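Local coordinates for protein phosphoheptose isomerase (Neisseria gonorrhoeae, PDB 5I01) that probably isomerises sedoheptulose 7-phosphate to D-glycero-D-manno-heptose 7-phosphate, the first step of heptose biosynthesis, as a zinc-dependent homotetramer of the SIS family, at residues 120-125 with 153-158; 144-149 with 163-168. The protein carries 1 engineered substitution. One frame throughout, in Å; residues are numbered along the deposited sequence.

Interaction 1 (120-125 with 153-158); sequences GISTSG and GKIAAM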
loop_
_atom_site.group_PDB
_atom_site.type_symbol
_atom_site.label_atom_id
_atom_site.label_comp_id
_atom_site.label_asym_id
_atom_site.label_seq_id
_atom_site.Cartn_x
_atom_site.Cartn_y
_atom_site.Cartn_z
ATOM N N GLY A 120 -1.985 12.329 14.451
ATOM C CA GLY A 120 -2.291 10.982 14.928
ATOM C C GLY A 120 -3.789 10.795 14.956
ATOM O O GLY A 120 -4.486 11.590 15.567
ATOM N N ILE A 121 -4.284 9.747 14.301
ATOM C CA ILE A 121 -5.722 9.515 14.192
ATOM C C ILE A 121 -6.068 8.234 14.941
ATOM O O ILE A 121 -5.431 7.194 14.732
ATOM C CB ILE A 121 -6.200 9.436 12.727
ATOM C CG1 ILE A 121 -5.667 10.629 11.921
ATOM C CG2 ILE A 121 -7.733 9.427 12.656
ATOM C CD1 ILE A 121 -5.834 10.503 10.425
ATOM N N SER A 122 -7.080 8.331 15.812
ATOM C CA SER A 122 -7.464 7.256 16.714
ATOM C C SER A 122 -8.891 7.469 17.239
ATOM O O SER A 122 -9.142 8.401 18.015
ATOM C CB SER A 122 -6.482 7.213 17.883
ATOM O OG SER A 122 -6.860 6.250 18.848
ATOM N N THR A 123 -9.816 6.594 16.863
ATOM C CA THR A 123 -11.215 6.796 17.219
ATOM C C THR A 123 -11.514 6.688 18.710
ATOM O O THR A 123 -12.472 7.284 19.141
ATOM C CB THR A 123 -12.150 5.856 16.452
ATOM O OG1 THR A 123 -11.797 4.496 16.718
ATOM C CG2 THR A 123 -12.063 6.136 14.950
ATOM N N SER A 124 -10.710 5.949 19.480
ATOM C CA SER A 124 -10.841 5.898 20.954
ATOM C C SER A 124 -9.840 6.774 21.741
ATOM O O SER A 124 -10.042 7.023 22.932
ATOM C CB SER A 124 -10.715 4.454 21.443
ATOM O OG SER A 124 -9.448 3.910 21.111
ATOM N N GLY A 125 -8.762 7.220 21.095
ATOM C CA GLY A 125 -7.674 7.905 21.783
ATOM C C GLY A 125 -6.761 6.977 22.579
ATOM O O GLY A 125 -5.915 7.455 23.330
ATOM N N GLY A 153 -9.362 9.565 25.259
ATOM C CA GLY A 153 -8.457 8.500 25.700
ATOM C C GLY A 153 -7.144 8.962 26.303
ATOM O O GLY A 153 -7.032 10.091 26.781
ATOM N N LYS A 154 -6.147 8.084 26.267
ATOM C CA LYS A 154 -4.817 8.418 26.776
ATOM C C LYS A 154 -4.140 9.520 25.952
ATOM O O LYS A 154 -3.371 10.312 26.498
ATOM C CB LYS A 154 -3.921 7.188 26.796
ATOM C CG LYS A 154 -4.473 6.030 27.617
ATOM C CD LYS A 154 -3.354 5.242 28.291
ATOM C CE LYS A 154 -3.862 3.955 28.913
ATOM N NZ LYS A 154 -4.344 3.002 27.878
ATOM N N ILE A 155 -4.437 9.568 24.649
ATOM C CA ILE A 155 -3.857 10.571 23.732
ATOM C C ILE A 155 -4.205 12.018 24.123
ATOM O O ILE A 155 -3.311 12.861 24.180
ATOM C CB ILE A 155 -4.206 10.272 22.247
ATOM C CG1 ILE A 155 -3.467 9.006 21.792
ATOM C CG2 ILE A 155 -3.819 11.444 21.344
ATOM C CD1 ILE A 155 -3.995 8.377 20.516
ATOM N N ALA A 156 -5.478 12.290 24.415
ATOM C CA ALA A 156 -5.912 13.621 24.874
ATOM C C ALA A 156 -5.206 14.034 26.164
ATOM O O ALA A 156 -4.760 15.181 26.289
ATOM C CB ALA A 156 -7.419 13.668 25.066
ATOM N N ALA A 157 -5.097 13.092 27.104
ATOM C CA ALA A 157 -4.346 13.302 28.356
ATOM C C ALA A 157 -2.872 13.661 28.133
ATOM O O ALA A 157 -2.301 14.407 28.912
ATOM C CB ALA A 157 -4.452 12.072 29.260
ATOM N N MET A 158 -2.291 13.153 27.050
ATOM C CA MET A 158 -0.849 13.206 26.781
ATOM C C MET A 158 -0.341 14.497 26.115
ATOM O O MET A 158 0.864 14.709 26.063
ATOM C CB MET A 158 -0.501 12.000 25.891
ATOM C CG MET A 158 0.931 11.487 25.914
ATOM S SD MET A 158 1.255 10.160 24.708
ATOM C CE MET A 158 -0.356 9.418 24.485
#
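Gly125 and Ile155 make a loop-to-helix contact in the SIS fold, where the loop after the C-terminal end of parallel strand 117-122 meets the first turn of helix 153-158. That loop, with Ser122, Thr123 and Ser124, is predicted to bind the sugar phosphate substrate, and a serine-rich turn at this place is the phosphate-binding element of SIS domains. The carbonyl oxygen Gly125 O accepts a hydrogen bond from Ile155 N at 2.9 Å, with an N-H...O angle of 165° and the donor in the carbonyl plane. Lys154 N is almost as near to Gly125 O, but its hydrogen points elsewhere and is taken by Asn126 OD1. Gly153 N is bonded in its turn to Asp151 OD1, so the amides at this end of the helix find acceptors in the loops around it. The backbones come very close, Gly125 CA lying 4.0 Å from Gly153 CA. Both glycines have positive phi, and the lack of a side chain on each lets the two backbones approach this closely. A CA-H...O contact adds to the junction, with Gly153 CA 3.5 Å from Ser124 O. Ile155 supplies the apolar part. Its CG1 stands anti to the carbonyl carbon (chi1 -69°) and passes 3.3 Å from Gly125 O, and the side chain also packs on Val130 and Ile131 of helix 128-139 and on Ala146 and Thr148 of strand 143-149. Ser122 is buried; its OG, anti to the backbone N (chi1 176°), bonds to Ser127 OG, another predicted substrate-binding residue, and weakly accepts from Gly125 N. The terminal methyl CD1 of Ile155 comes up against this serine, 3.8 Å from Ser122 CB and about as near to its OG.

Interaction 2 (144-149 with 163-168); sequences VIALTG and DVLLNV
Strands 143-149 and 164-168 are the parallel pair of a beta-alpha-beta unit whose connection is helix 153-158, and they form one end of the central SIS sheet within this chain. Ile145 pairs with Val164, Ala146 with Leu165, Leu147 with Leu166 and Thr148 with Asn167. Backbone bonds run from Val164 N to Val144 O, Ala146 N to Val164 O, Leu166 N to Ala146 O, Thr148 N to Leu166 O and Val168 N to Thr148 O. Just before the second strand, Asp163 OD1 accepts a hydrogen bond from Val144 N at 2.8 Å, the donor standing above the carboxylate plane, while OD2 is bonded to His138 and Lys160 N. Near the other end, Thr148 OG1 donates to Asn167 OD1 at 2.6 Å, in the amide plane and on a lone pair; chi1 of 70° sets this hydroxyl between the backbone N and the carbonyl carbon. Asn167 ND2 bonds to Arg150 O, which leaves the amide held at both ends. On the same face the side chain of Leu165 crosses that of Thr148 at about a right angle, with CD1 3.6 Å from Thr148 OG1. On the other face Leu166 CD1 touches Leu147 CD1 (4.0 Å) and Ile145 CG2. Helices 29-44 and 173-193 pack on that face, helix 153-158 takes the face of Ala146, Thr148 and Leu165, and strand 117-122 flanks strand 143-149 on its far side.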
loop_
_atom_site.group_PDB
_atom_site.type_symbol
_atom_site.label_atom_id
_atom_site.label_comp_id
_atom_site.label_asym_id
_atom_site.label_seq_id
_atom_site.Cartn_x
_atom_site.Cartn_y
_atom_site.Cartn_z
ATOM N N VAL A 144 1.870 18.155 17.682
ATOM C CA VAL A 144 0.944 17.045 17.425
ATOM C C VAL A 144 -0.471 17.572 17.211
ATOM O O VAL A 144 -0.889 18.520 17.874
ATOM C CB VAL A 144 0.989 15.989 18.561
ATOM C CG1 VAL A 144 -0.002 14.850 18.333
ATOM C CG2 VAL A 144 2.389 15.411 18.661
ATOM N N ILE A 145 -1.182 16.974 16.251
ATOM C CA ILE A 145 -2.611 17.204 16.063
ATOM C C ILE A 145 -3.283 15.848 16.193
ATOM O O ILE A 145 -3.087 14.967 15.354
ATOM C CB ILE A 145 -2.933 17.842 14.695
ATOM C CG1 ILE A 145 -2.286 19.223 14.591
ATOM C CG2 ILE A 145 -4.449 17.950 14.474
ATOM C CD1 ILE A 145 -2.229 19.776 13.184
ATOM N N ALA A 146 -4.057 15.678 17.257
ATOM C CA ALA A 146 -4.724 14.418 17.530
ATOM C C ALA A 146 -6.153 14.488 17.015
ATOM O O ALA A 146 -6.883 15.422 17.350
ATOM C CB ALA A 146 -4.716 14.136 19.023
ATOM N N LEU A 147 -6.534 13.509 16.189
ATOM C CA LEU A 147 -7.923 13.302 15.814
ATOM C C LEU A 147 -8.424 12.106 16.611
ATOM O O LEU A 147 -8.066 10.964 16.305
ATOM C CB LEU A 147 -8.063 13.082 14.300
ATOM C CG LEU A 147 -8.065 14.373 13.464
ATOM C CD1 LEU A 147 -6.714 15.073 13.555
ATOM C CD2 LEU A 147 -8.403 14.113 12.010
ATOM N N THR A 148 -9.230 12.378 17.644
ATOM C CA THR A 148 -9.751 11.345 18.559
ATOM C C THR A 148 -11.273 11.316 18.614
ATOM O O THR A 148 -11.939 12.162 18.020
ATOM C CB THR A 148 -9.224 11.530 19.999
ATOM O OG1 THR A 148 -9.817 12.694 20.589
ATOM C CG2 THR A 148 -7.694 11.662 20.019
ATOM N N GLY A 149 -11.809 10.321 19.321
ATOM C CA GLY A 149 -13.249 10.205 19.582
ATOM C C GLY A 149 -13.512 9.867 21.028
ATOM O O GLY A 149 -12.579 9.679 21.799
ATOM N N ASP A 163 0.124 21.546 21.256
ATOM C CA ASP A 163 -0.584 20.591 20.401
ATOM C C ASP A 163 -2.059 21.002 20.285
ATOM O O ASP A 163 -2.520 21.882 21.008
ATOM C CB ASP A 163 -0.488 19.170 20.988
ATOM C CG ASP A 163 0.960 18.671 21.160
ATOM O OD1 ASP A 163 1.865 19.039 20.376
ATOM O OD2 ASP A 163 1.184 17.860 22.081
ATOM N N VAL A 164 -2.793 20.350 19.384
ATOM C CA VAL A 164 -4.212 20.650 19.137
ATOM C C VAL A 164 -5.026 19.357 19.163
ATOM O O VAL A 164 -4.732 18.424 18.425
ATOM C CB VAL A 164 -4.421 21.368 17.781
ATOM C CG1 VAL A 164 -5.901 21.641 17.524
ATOM C CG2 VAL A 164 -3.637 22.671 17.741
ATOM N N LEU A 165 -6.045 19.314 20.017
ATOM C CA LEU A 165 -6.903 18.143 20.155
ATOM C C LEU A 165 -8.167 18.410 19.388
ATOM O O LEU A 165 -8.837 19.402 19.649
ATOM C CB LEU A 165 -7.252 17.875 21.623
ATOM C CG LEU A 165 -8.217 16.713 21.914
ATOM C CD1 LEU A 165 -7.653 15.385 21.438
ATOM C CD2 LEU A 165 -8.547 16.656 23.394
ATOM N N LEU A 166 -8.479 17.518 18.451
ATOM C CA LEU A 166 -9.738 17.522 17.726
ATOM C C LEU A 166 -10.508 16.265 18.153
ATOM O O LEU A 166 -10.412 15.196 17.532
ATOM C CB LEU A 166 -9.495 17.576 16.204
ATOM C CG LEU A 166 -8.668 18.751 15.653
ATOM C CD1 LEU A 166 -8.431 18.657 14.158
ATOM C CD2 LEU A 166 -9.346 20.069 15.946
ATOM N N ASN A 167 -11.258 16.389 19.240
ATOM C CA ASN A 167 -12.051 15.278 19.730
ATOM C C ASN A 167 -13.482 15.366 19.214
ATOM O O ASN A 167 -14.138 16.394 19.363
ATOM C CB ASN A 167 -12.049 15.213 21.257
ATOM C CG ASN A 167 -12.722 13.967 21.767
ATOM O OD1 ASN A 167 -12.213 12.854 21.598
ATOM N ND2 ASN A 167 -13.898 14.132 22.333
ATOM N N VAL A 168 -13.943 14.272 18.609
ATOM C CA VAL A 168 -15.324 14.112 18.213
ATOM C C VAL A 168 -16.068 13.515 19.408
ATOM O O VAL A 168 -15.808 12.367 19.770
ATOM C CB VAL A 168 -15.444 13.181 16.986
ATOM C CG1 VAL A 168 -16.904 12.961 16.613
ATOM C CG2 VAL A 168 -14.675 13.764 15.806
#

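In the fold
The centres of the two interactions lie about 7 Å apart, and their segments alternate along the chain: 120-125, 144-149, 153-158, 163-168. Strand 143-149 is the common neighbour, hydrogen-bonded to strand 164-168 on one side and to strand 117-122 on the other, where Ser122 N and Leu147 O are 2.9 Å apart. Helix 153-158, which links the two strands of interaction 2, also carries one side of interaction 1; Ile155 CG2 packs 3.7 Å from Ala146 CB. Through this helix and the shared sheet, the predicted substrate-binding loop of interaction 1 is joined to the buried strand pair of interaction 2.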